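Local coordinates for putative uronate isomerase (Thermotoga maritima, PDB 4NAR), which is of unproven function but may act as a lactate racemase-like isomerase, at residues A[49-52]-A[53-56]; A[317-320]-A[321-325]; A[209-212]-A[213-216]; A[90-93]-A[94-97]. One frame throughout, in Å; residues are numbered along the deposited sequence.

The order along the chain is contact 1, 4, 3, 2. Contacts 1 and 4 are neighbours, with centres 13 Å apart, in the lactate racemase N-terminal family region. Tyr53 CE1 of contact 1 packs 3.5 Å from Val94 CG2 of contact 4. Contact 3, its centre about 24 Å from that of contact 1, leads into strand 217-227 of the mixed sheet, whose outer strand 94-97 belongs to contact 4. Helix 45-58 of contact 1 joins strands 31-36 and 63-68 of this sheet. Contact 2 is remote, its centre 33 to 39 Å from the others. Its helix 318-327 follows strand 302-308 of the parallel sheet. Three contacts therefore belong to the mixed-sheet region and one to the parallel-sheet region.

Contact 1 of 4, residues A[49-52]-A[53-56]; sequences AKNL and YRFL
The Phe55 ring leans obliquely on the backbone carbonyl of Asn51, one helical turn earlier. Asn51 O is 3.3 Å from Phe55 CD2. The ring gets there because Phe55 CG lies anti to its own carbonyl carbon (chi1 -64°), which swings it back along the helix. With an alanine in place of Phe55, the Asn51 carbonyl would probably lose its aromatic cover, and a gap would open beside it. The Tyr53 ring is turned differently: Lys50 O lies at its edge, near the ring plane. Phe64 meets this ring edge-to-face, and the Tyr53 hydroxyl is hydrogen-bonded to Glu91 OE1. The Arg54 guanidinium makes a looser approach. Asn51 OD1 lies oblique to its plane, 4.4 Å from Arg54 NH1, too far for a bond. The Asn51 amide nitrogen is bonded elsewhere, to Leu47 O and Glu12 OE1.

All eight residues belong to helix 45-58, the crossover helix of the beta-alpha-beta unit formed with strands 31-36 and 63-68. Four successive i to i+4 bonds tie the two segments. Tyr53 N donates to Ala49 O at 2.9 Å, and Phe55 N to Asn51 O at 3.1 Å with an almost straight N-H...O angle of 176°. Arg54 N and Leu56 N bond likewise to Lys50 O and Leu52 O.

Leu52 and Leu56 lie side by side and point the same way. Leu52 CG is 3.8 Å from Leu56 CD2. The same methyl, Leu56 CD2, sits 3.3 Å from Leu52 O. Both leucines pack on Val23 of helix 12-24 and on Phe146 of strand 144-150.

Contact 2 of 4, residues A[317-320]-A[321-325]; sequences NPQM and DKWIR
Gln319 lies across one face of the Trp323 indole. Its CG stands 3.4 Å from the centroid of the six-membered ring, a CH-pi contact 14° off the ring normal. The side chain leaves with CG anti to the backbone N (chi1 173°) and then bends at chi2, which lays the amide over the indole. Amide and ring planes are only 16° apart, with Gln319 CD 3.4 Å from Trp323 CZ2. The selenomethionine Met320 adds an apolar touch, its CG 3.7 Å from Trp323 CE3. Met320 and Trp323 also touch Val349 of helix 347-357. An alanine at Trp323 would take away this flat support, and the Gln319 amide would probably be set free to turn.

A salt bridge joins Asp321 and Arg325. The arginine grips side-on, its NE and NH2 both donating to Asp321 OD2, with NH2 at 2.6 Å. The carboxylate oxygen lies in the guanidinium plane. Asp321 OD1 accepts instead from the backbone N of Phe314 and His315, so the carboxylate also ties down the preceding loop.

Backbone bonds run from Asp321 N to Asn317 O at 2.9 Å, and likewise from Lys322, Trp323 and Ile324 to Pro318, Gln319 and Met320. At the start, Asn317 OD1 accepts from Met320 N at 3.1 Å, on a lone pair in the carbonyl plane. Asn317 is thus the N-cap residue of helix 318-327, its side chain making the capping bond.

Contact 3 of 4, residues A[209-212]-A[213-216]; sequences MIFE and KIKA
Ile210 O accepts two backbone hydrogen bonds, from Lys213 N and from Ile214 N. The bond from Lys213 N is the shorter, 2.9 Å, but the more bent of the two, and the donor stands 55° out of the carbonyl plane. The bond from Ile214 N is 3.2 Å long and lies in that plane. One carbonyl thus holds both an i+3 and an i+4 partner near the C-terminal end of the helix that carries 209-212. The chain then turns away: Ile214 leaves the helical conformation (psi 123°), and the loop continues to strand 217-227.

Charged side chains come next. Glu212 OE2 and Lys213 NZ are 4.8 Å apart, near each other but not in contact. Both residues are exposed. The base of the lysine packs along the helix, with its CG 3.8 Å from Met209 O.

The apolar contacts gather round the end of Ile214. Its CD1 sits over the centre of one face of the Phe211 ring, 4.2 Å from the centroid and 12° off the normal, a CH-pi contact. The same methyl is 4.1 Å from Ile210 CG2. Ile214 CG1 lies anti to its own carbonyl carbon, which sends CD1 back toward the helix. Beyond the segments, Phe139 and Ile145 touch Ile214, and the Phe245 ring meets Phe211.

Polar and apolar work are therefore divided. Backbone bonds shape the turn, while one buried isoleucine fastens the departing chain to the helix by hydrophobic contact. The nearby opposite charges may add a mild, solvent-weakened attraction.

Contact 4 of 4, residues A[90-93]-A[94-97]; sequences NERR and VFFH
Val94 N points back to Glu91 O across a type II beta turn. Their hydrogen bond is weak, 3.5 Å long with an N-H...O angle of 142°. Arg92 and Arg93 fill the two central positions of the turn. Arg93 takes a positive phi of 88°, as the third residue of a type II turn does. From Val94 onward the backbone is extended and becomes strand 94-97.

The two ends of the turn also meet through side chains. Glu91 and Val94 lie side by side and point the same way, with Glu91 CB 3.5 Å from Val94 CG2. This branch of the valine lies anti to its carbonyl carbon, beside its own backbone N, which places it against Glu91 CB. Val94 CB is also 3.5 Å from Glu91 O.

Arg92 bends at chi2 and brings its guanidinium to Phe95. The ring comes edge-on against one face of the guanidinium, with Phe95 CZ 3.8 Å from Arg92 CZ. The two planes are 70° apart. The charge therefore sits at the rim of the ring, not over its face, and this is no cation-pi stack. On another part of the ring, Phe95 CE1 is 3.8 Å from Arg93 C.

The turn closes the loop that leads from helix 78-85 into strand 94-97, the outermost strand of the mixed sheet at this end. That strand runs parallel to strand 63-68, with backbone hydrogen bonds from Phe95 to Phe64 and Thr66. Phe95 also stacks on His65 of that strand, while Phe96 stacks on Phe81 of the helix.

Contact 1 of 4, residues A[49-52]-A[53-56]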
loop_
_atom_site.group_PDB
_atom_site.type_symbol
_atom_site.label_atom_id
_atom_site.label_comp_id
_atom_site.label_asym_id
_atom_site.label_seq_id
_atom_site.Cartn_x
_atom_site.Cartn_y
_atom_site.Cartn_z
ATOM N N ALA A 49 -1.371 -17.040 8.968
ATOM C CA ALA A 49 -2.718 -17.501 8.650
ATOM C C ALA A 49 -2.897 -19.011 8.856
ATOM O O ALA A 49 -3.829 -19.447 9.533
ATOM C CB ALA A 49 -3.064 -17.132 7.224
ATOM N N LYS A 50 -2.007 -19.804 8.268
ATOM C CA LYS A 50 -2.150 -21.256 8.335
ATOM C C LYS A 50 -2.076 -21.779 9.781
ATOM O O LYS A 50 -2.792 -22.714 10.141
ATOM C CB LYS A 50 -1.131 -21.952 7.416
ATOM C CG LYS A 50 0.137 -22.455 8.100
ATOM C CD LYS A 50 1.197 -22.873 7.080
ATOM C CE LYS A 50 2.378 -23.566 7.766
ATOM N NZ LYS A 50 3.593 -23.527 6.904
ATOM N N ASN A 51 -1.235 -21.162 10.611
ATOM C CA ASN A 51 -1.103 -21.605 11.997
ATOM C C ASN A 51 -2.266 -21.130 12.843
ATOM O O ASN A 51 -2.775 -21.887 13.673
ATOM C CB ASN A 51 0.239 -21.192 12.599
ATOM C CG ASN A 51 1.373 -22.094 12.140
ATOM O OD1 ASN A 51 1.321 -23.314 12.333
ATOM N ND2 ASN A 51 2.389 -21.507 11.503
ATOM N N LEU A 52 -2.700 -19.889 12.606
ATOM C CA LEU A 52 -3.897 -19.361 13.256
ATOM C C LEU A 52 -5.088 -20.279 13.019
ATOM O O LEU A 52 -5.814 -20.624 13.956
ATOM C CB LEU A 52 -4.220 -17.970 12.721
ATOM C CG LEU A 52 -5.315 -17.189 13.444
ATOM C CD1 LEU A 52 -4.939 -16.974 14.909
ATOM C CD2 LEU A 52 -5.535 -15.859 12.750
ATOM N N TYR A 53 -5.269 -20.684 11.763
ATOM C CA TYR A 53 -6.370 -21.569 11.386
ATOM C C TYR A 53 -6.251 -22.930 12.066
ATOM O O TYR A 53 -7.240 -23.475 12.541
ATOM C CB TYR A 53 -6.408 -21.734 9.869
ATOM C CG TYR A 53 -7.292 -22.851 9.344
ATOM C CD1 TYR A 53 -8.682 -22.741 9.367
ATOM C CD2 TYR A 53 -6.736 -23.999 8.772
ATOM C CE1 TYR A 53 -9.492 -23.757 8.861
ATOM C CE2 TYR A 53 -7.539 -25.017 8.260
ATOM C CZ TYR A 53 -8.912 -24.889 8.309
ATOM O OH TYR A 53 -9.710 -25.895 7.809
ATOM N N ARG A 54 -5.034 -23.468 12.112
ATOM C CA ARG A 54 -4.803 -24.777 12.702
ATOM C C ARG A 54 -5.244 -24.809 14.172
ATOM O O ARG A 54 -6.050 -25.655 14.578
ATOM C CB ARG A 54 -3.329 -25.144 12.582
ATOM C CG ARG A 54 -3.087 -26.616 12.319
ATOM C CD ARG A 54 -2.643 -27.365 13.572
ATOM N NE ARG A 54 -1.841 -28.529 13.205
ATOM C CZ ARG A 54 -0.516 -28.513 13.078
ATOM N NH1 ARG A 54 0.163 -27.392 13.314
ATOM N NH2 ARG A 54 0.132 -29.618 12.721
ATOM N N PHE A 55 -4.715 -23.870 14.952
ATOM C CA PHE A 55 -5.069 -23.727 16.358
ATOM C C PHE A 55 -6.545 -23.433 16.567
ATOM O O PHE A 55 -7.140 -23.884 17.551
ATOM C CB PHE A 55 -4.227 -22.622 16.994
ATOM C CG PHE A 55 -2.755 -22.928 17.014
ATOM C CD1 PHE A 55 -2.306 -24.236 17.164
ATOM C CD2 PHE A 55 -1.817 -21.915 16.868
ATOM C CE1 PHE A 55 -0.946 -24.526 17.184
ATOM C CE2 PHE A 55 -0.455 -22.196 16.886
ATOM C CZ PHE A 55 -0.021 -23.504 17.044
ATOM N N LEU A 56 -7.131 -22.663 15.655
ATOM C CA LEU A 56 -8.560 -22.394 15.720
ATOM C C LEU A 56 -9.378 -23.668 15.525
ATOM O O LEU A 56 -10.410 -23.844 16.176
ATOM C CB LEU A 56 -8.972 -21.345 14.687
ATOM C CG LEU A 56 -9.287 -19.933 15.179
ATOM C CD1 LEU A 56 -8.849 -19.726 16.627
ATOM C CD2 LEU A 56 -8.633 -18.923 14.258
#

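Contact 2 of 4, residues A[317-320]-A[321-325]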
loop_
_atom_site.group_PDB
_atom_site.type_symbol
_atom_site.label_atom_id
_atom_site.label_comp_id
_atom_site.label_asym_id
_atom_site.label_seq_id
_atom_site.Cartn_x
_atom_site.Cartn_y
_atom_site.Cartn_z
ATOM N N ASN A 317 -8.351 -1.776 -13.141
ATOM C CA ASN A 317 -9.681 -1.206 -13.299
ATOM C C ASN A 317 -9.741 -0.328 -14.567
ATOM O O ASN A 317 -9.086 0.717 -14.629
ATOM C CB ASN A 317 -10.031 -0.391 -12.057
ATOM C CG ASN A 317 -11.427 0.191 -12.117
ATOM O OD1 ASN A 317 -11.624 1.285 -12.649
ATOM N ND2 ASN A 317 -12.408 -0.535 -11.572
ATOM N N PRO A 318 -10.523 -0.752 -15.584
ATOM C CA PRO A 318 -10.510 -0.130 -16.925
ATOM C C PRO A 318 -10.750 1.366 -16.865
ATOM O O PRO A 318 -10.114 2.147 -17.582
ATOM C CB PRO A 318 -11.699 -0.789 -17.642
ATOM C CG PRO A 318 -11.899 -2.103 -16.932
ATOM C CD PRO A 318 -11.547 -1.810 -15.476
ATOM N N GLN A 319 -11.673 1.755 -16.000
ATOM C CA GLN A 319 -12.015 3.151 -15.848
ATOM C C GLN A 319 -10.820 3.946 -15.325
ATOM O O GLN A 319 -10.445 4.961 -15.919
ATOM C CB GLN A 319 -13.221 3.297 -14.928
ATOM C CG GLN A 319 -13.542 4.733 -14.570
ATOM C CD GLN A 319 -14.667 5.307 -15.414
ATOM O OE1 GLN A 319 -15.778 5.554 -14.908
ATOM N NE2 GLN A 319 -14.388 5.535 -16.707
HETATM N N MSE A 320 -10.209 3.481 -14.234
HETATM C CA MSE A 320 -9.032 4.164 -13.678
HETATM C C MSE A 320 -7.836 4.186 -14.638
HETATM O O MSE A 320 -7.119 5.190 -14.721
HETATM C CB MSE A 320 -8.643 3.612 -12.299
HETATM C CG MSE A 320 -9.269 4.419 -11.151
HETATM SE SE MSE A 320 -9.338 3.492 -9.443
HETATM C CE MSE A 320 -7.594 4.009 -8.785
ATOM N N ASP A 321 -7.654 3.088 -15.369
ATOM C CA ASP A 321 -6.673 2.998 -16.447
ATOM C C ASP A 321 -6.910 4.077 -17.533
ATOM O O ASP A 321 -5.965 4.766 -17.959
ATOM C CB ASP A 321 -6.702 1.587 -17.055
ATOM C CG ASP A 321 -5.610 1.374 -18.092
ATOM O OD1 ASP A 321 -4.518 0.884 -17.717
ATOM O OD2 ASP A 321 -5.841 1.701 -19.281
ATOM N N LYS A 322 -8.171 4.229 -17.955
ATOM C CA LYS A 322 -8.584 5.303 -18.874
ATOM C C LYS A 322 -8.230 6.665 -18.283
ATOM O O LYS A 322 -7.694 7.546 -18.963
ATOM C CB LYS A 322 -10.093 5.240 -19.116
ATOM C CG LYS A 322 -10.546 5.438 -20.557
ATOM C CD LYS A 322 -11.988 4.930 -20.739
ATOM C CE LYS A 322 -12.089 3.405 -20.468
ATOM N NZ LYS A 322 -13.374 2.973 -19.788
ATOM N N TRP A 323 -8.517 6.826 -16.999
ATOM C CA TRP A 323 -8.277 8.099 -16.336
ATOM C C TRP A 323 -6.799 8.453 -16.286
ATOM O O TRP A 323 -6.424 9.591 -16.584
ATOM C CB TRP A 323 -8.881 8.091 -14.941
ATOM C CG TRP A 323 -10.365 8.243 -14.969
ATOM C CD1 TRP A 323 -11.122 8.769 -15.987
ATOM C CD2 TRP A 323 -11.287 7.872 -13.929
ATOM N NE1 TRP A 323 -12.457 8.748 -15.641
ATOM C CE2 TRP A 323 -12.587 8.206 -14.384
ATOM C CE3 TRP A 323 -11.140 7.295 -12.661
ATOM C CZ2 TRP A 323 -13.740 7.978 -13.602
ATOM C CZ3 TRP A 323 -12.286 7.068 -11.885
ATOM C CH2 TRP A 323 -13.569 7.412 -12.363
ATOM N N ILE A 324 -5.968 7.481 -15.916
ATOM C CA ILE A 324 -4.522 7.682 -15.905
ATOM C C ILE A 324 -3.997 8.161 -17.261
ATOM O O ILE A 324 -3.230 9.134 -17.323
ATOM C CB ILE A 324 -3.771 6.405 -15.487
ATOM C CG1 ILE A 324 -4.030 6.107 -14.002
ATOM C CG2 ILE A 324 -2.278 6.565 -15.765
ATOM C CD1 ILE A 324 -3.830 4.663 -13.622
ATOM N N ARG A 325 -4.416 7.486 -18.332
ATOM C CA ARG A 325 -4.021 7.846 -19.696
ATOM C C ARG A 325 -4.563 9.214 -20.148
ATOM O O ARG A 325 -3.906 9.910 -20.922
ATOM C CB ARG A 325 -4.441 6.754 -20.689
ATOM C CG ARG A 325 -3.586 5.487 -20.633
ATOM C CD ARG A 325 -4.033 4.422 -21.659
ATOM N NE ARG A 325 -5.125 3.582 -21.155
ATOM C CZ ARG A 325 -6.382 3.595 -21.612
ATOM N NH1 ARG A 325 -6.727 4.408 -22.604
ATOM N NH2 ARG A 325 -7.296 2.782 -21.079
#

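Contact 3 of 4, residues A[209-212]-A[213-216]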
loop_
_atom_site.group_PDB
_atom_site.type_symbol
_atom_site.label_atom_id
_atom_site.label_comp_id
_atom_site.label_asym_id
_atom_site.label_seq_id
_atom_site.Cartn_x
_atom_site.Cartn_y
_atom_site.Cartn_z
HETATM N N MSE A 209 -14.728 5.339 14.179
HETATM C CA MSE A 209 -16.153 5.102 13.959
HETATM C C MSE A 209 -16.419 3.657 13.516
HETATM O O MSE A 209 -17.476 3.081 13.805
HETATM C CB MSE A 209 -16.696 6.087 12.924
HETATM C CG MSE A 209 -17.229 7.389 13.512
HETATM SE SE MSE A 209 -17.616 8.643 12.061
HETATM C CE MSE A 209 -15.771 9.087 11.613
ATOM N N ILE A 210 -15.448 3.084 12.810
ATOM C CA ILE A 210 -15.538 1.704 12.354
ATOM C C ILE A 210 -15.452 0.746 13.537
ATOM O O ILE A 210 -16.336 -0.100 13.718
ATOM C CB ILE A 210 -14.429 1.390 11.309
ATOM C CG1 ILE A 210 -14.657 2.223 10.042
ATOM C CG2 ILE A 210 -14.353 -0.112 10.989
ATOM C CD1 ILE A 210 -13.593 2.046 8.985
ATOM N N PHE A 211 -14.401 0.870 14.349
ATOM C CA PHE A 211 -14.208 -0.079 15.448
ATOM C C PHE A 211 -15.285 -0.012 16.521
ATOM O O PHE A 211 -15.541 -0.995 17.233
ATOM C CB PHE A 211 -12.816 0.037 16.043
ATOM C CG PHE A 211 -11.781 -0.663 15.228
ATOM C CD1 PHE A 211 -11.272 -1.885 15.637
ATOM C CD2 PHE A 211 -11.356 -0.120 14.016
ATOM C CE1 PHE A 211 -10.319 -2.545 14.859
ATOM C CE2 PHE A 211 -10.434 -0.762 13.237
ATOM C CZ PHE A 211 -9.905 -1.978 13.650
ATOM N N GLU A 212 -15.920 1.147 16.612
ATOM C CA GLU A 212 -17.096 1.318 17.448
ATOM C C GLU A 212 -18.212 0.347 17.043
ATOM O O GLU A 212 -18.847 -0.267 17.900
ATOM C CB GLU A 212 -17.602 2.748 17.319
ATOM C CG GLU A 212 -17.668 3.509 18.634
ATOM C CD GLU A 212 -18.837 4.477 18.664
ATOM O OE1 GLU A 212 -19.113 5.115 17.617
ATOM O OE2 GLU A 212 -19.497 4.574 19.720
ATOM N N LYS A 213 -18.457 0.210 15.740
ATOM C CA LYS A 213 -19.572 -0.616 15.277
ATOM C C LYS A 213 -19.251 -2.124 15.189
ATOM O O LYS A 213 -20.162 -2.955 15.143
ATOM C CB LYS A 213 -20.124 -0.086 13.951
ATOM C CG LYS A 213 -20.839 1.266 14.078
ATOM C CD LYS A 213 -22.046 1.170 15.024
ATOM C CE LYS A 213 -21.984 2.246 16.126
ATOM N NZ LYS A 213 -22.592 1.775 17.415
ATOM N N ILE A 214 -17.966 -2.477 15.176
ATOM C CA ILE A 214 -17.564 -3.889 15.202
ATOM C C ILE A 214 -17.849 -4.508 16.563
ATOM O O ILE A 214 -17.346 -4.024 17.575
ATOM C CB ILE A 214 -16.059 -4.063 14.923
ATOM C CG1 ILE A 214 -15.736 -3.642 13.489
ATOM C CG2 ILE A 214 -15.608 -5.510 15.217
ATOM C CD1 ILE A 214 -14.253 -3.534 13.231
ATOM N N LYS A 215 -18.641 -5.582 16.586
ATOM C CA LYS A 215 -18.944 -6.280 17.840
ATOM C C LYS A 215 -18.012 -7.450 18.149
ATOM O O LYS A 215 -17.817 -7.789 19.316
ATOM C CB LYS A 215 -20.403 -6.745 17.879
ATOM C CG LYS A 215 -21.054 -6.875 16.519
ATOM C CD LYS A 215 -22.446 -6.235 16.554
ATOM C CE LYS A 215 -23.267 -6.720 17.756
ATOM N NZ LYS A 215 -23.826 -5.582 18.546
ATOM N N ALA A 216 -17.449 -8.071 17.113
ATOM C CA ALA A 216 -16.402 -9.071 17.319
ATOM C C ALA A 216 -15.227 -8.455 18.086
ATOM O O ALA A 216 -15.046 -7.234 18.073
ATOM C CB ALA A 216 -15.910 -9.610 15.983
#

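Contact 4 of 4, residues A[90-93]-A[94-97]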
loop_
_atom_site.group_PDB
_atom_site.type_symbol
_atom_site.label_atom_id
_atom_site.label_comp_id
_atom_site.label_asym_id
_atom_site.label_seq_id
_atom_site.Cartn_x
_atom_site.Cartn_y
_atom_site.Cartn_z
ATOM N N ASN A 90 -9.736 -26.561 -0.457
ATOM C CA ASN A 90 -10.529 -27.756 -0.208
ATOM C C ASN A 90 -10.848 -28.014 1.256
ATOM O O ASN A 90 -11.438 -29.041 1.591
ATOM C CB ASN A 90 -9.894 -28.994 -0.850
ATOM C CG ASN A 90 -10.016 -28.990 -2.365
ATOM O OD1 ASN A 90 -11.107 -28.796 -2.919
ATOM N ND2 ASN A 90 -8.886 -29.189 -3.046
ATOM N N GLU A 91 -10.465 -27.101 2.139
ATOM C CA GLU A 91 -10.953 -27.212 3.507
ATOM C C GLU A 91 -12.385 -26.686 3.504
ATOM O O GLU A 91 -12.628 -25.558 3.072
ATOM C CB GLU A 91 -10.101 -26.378 4.454
ATOM C CG GLU A 91 -8.613 -26.367 4.118
ATOM C CD GLU A 91 -7.796 -27.277 5.016
ATOM O OE1 GLU A 91 -8.396 -27.950 5.889
ATOM O OE2 GLU A 91 -6.550 -27.310 4.858
ATOM N N ARG A 92 -13.354 -27.487 3.938
ATOM C CA ARG A 92 -14.647 -26.878 4.227
ATOM C C ARG A 92 -14.475 -26.268 5.605
ATOM O O ARG A 92 -13.574 -26.688 6.348
ATOM C CB ARG A 92 -15.799 -27.883 4.277
ATOM C CG ARG A 92 -16.922 -27.543 3.279
ATOM C CD ARG A 92 -17.716 -26.300 3.696
ATOM N NE ARG A 92 -18.574 -25.793 2.618
ATOM C CZ ARG A 92 -19.829 -25.365 2.790
ATOM N NH1 ARG A 92 -20.393 -25.376 3.999
ATOM N NH2 ARG A 92 -20.529 -24.922 1.750
ATOM N N ARG A 93 -15.307 -25.278 5.919
ATOM C CA ARG A 93 -15.105 -24.320 7.021
ATOM C C ARG A 93 -14.272 -23.108 6.573
ATOM O O ARG A 93 -14.179 -22.109 7.294
ATOM C CB ARG A 93 -14.478 -24.949 8.292
ATOM C CG ARG A 93 -15.112 -26.292 8.722
ATOM C CD ARG A 93 -15.048 -26.520 10.229
ATOM N NE ARG A 93 -15.732 -27.752 10.634
ATOM C CZ ARG A 93 -17.058 -27.907 10.697
ATOM N NH1 ARG A 93 -17.877 -26.908 10.370
ATOM N NH2 ARG A 93 -17.570 -29.073 11.086
ATOM N N VAL A 94 -13.704 -23.187 5.368
ATOM C CA VAL A 94 -12.892 -22.093 4.830
ATOM C C VAL A 94 -13.563 -21.388 3.644
ATOM O O VAL A 94 -13.966 -22.030 2.669
ATOM C CB VAL A 94 -11.481 -22.589 4.446
ATOM C CG1 VAL A 94 -10.641 -21.456 3.883
ATOM C CG2 VAL A 94 -10.806 -23.200 5.668
ATOM N N PHE A 95 -13.686 -20.064 3.738
ATOM C CA PHE A 95 -14.359 -19.274 2.706
ATOM C C PHE A 95 -13.572 -18.006 2.377
ATOM O O PHE A 95 -13.502 -17.085 3.197
ATOM C CB PHE A 95 -15.768 -18.886 3.162
ATOM C CG PHE A 95 -16.631 -20.064 3.555
ATOM C CD1 PHE A 95 -16.691 -20.488 4.876
ATOM C CD2 PHE A 95 -17.385 -20.748 2.602
ATOM C CE1 PHE A 95 -17.486 -21.568 5.247
ATOM C CE2 PHE A 95 -18.193 -21.834 2.966
ATOM C CZ PHE A 95 -18.238 -22.246 4.288
ATOM N N PHE A 96 -12.981 -17.964 1.184
ATOM C CA PHE A 96 -12.260 -16.779 0.729
ATOM C C PHE A 96 -13.249 -15.741 0.221
ATOM O O PHE A 96 -14.273 -16.094 -0.367
ATOM C CB PHE A 96 -11.309 -17.123 -0.423
ATOM C CG PHE A 96 -10.308 -18.203 -0.096
ATOM C CD1 PHE A 96 -9.589 -18.169 1.095
ATOM C CD2 PHE A 96 -10.088 -19.271 -0.983
ATOM C CE1 PHE A 96 -8.645 -19.189 1.396
ATOM C CE2 PHE A 96 -9.157 -20.279 -0.694
ATOM C CZ PHE A 96 -8.434 -20.244 0.495
ATOM N N HIS A 97 -12.932 -14.462 0.427
ATOM C CA HIS A 97 -13.724 -13.379 -0.150
ATOM C C HIS A 97 -12.797 -12.327 -0.760
ATOM O O HIS A 97 -11.777 -11.943 -0.170
ATOM C CB HIS A 97 -14.645 -12.704 0.889
ATOM C CG HIS A 97 -15.551 -13.655 1.626
ATOM N ND1 HIS A 97 -16.797 -13.997 1.161
ATOM C CD2 HIS A 97 -15.380 -14.312 2.801
ATOM C CE1 HIS A 97 -17.370 -14.840 2.020
ATOM N NE2 HIS A 97 -16.533 -15.044 3.014
#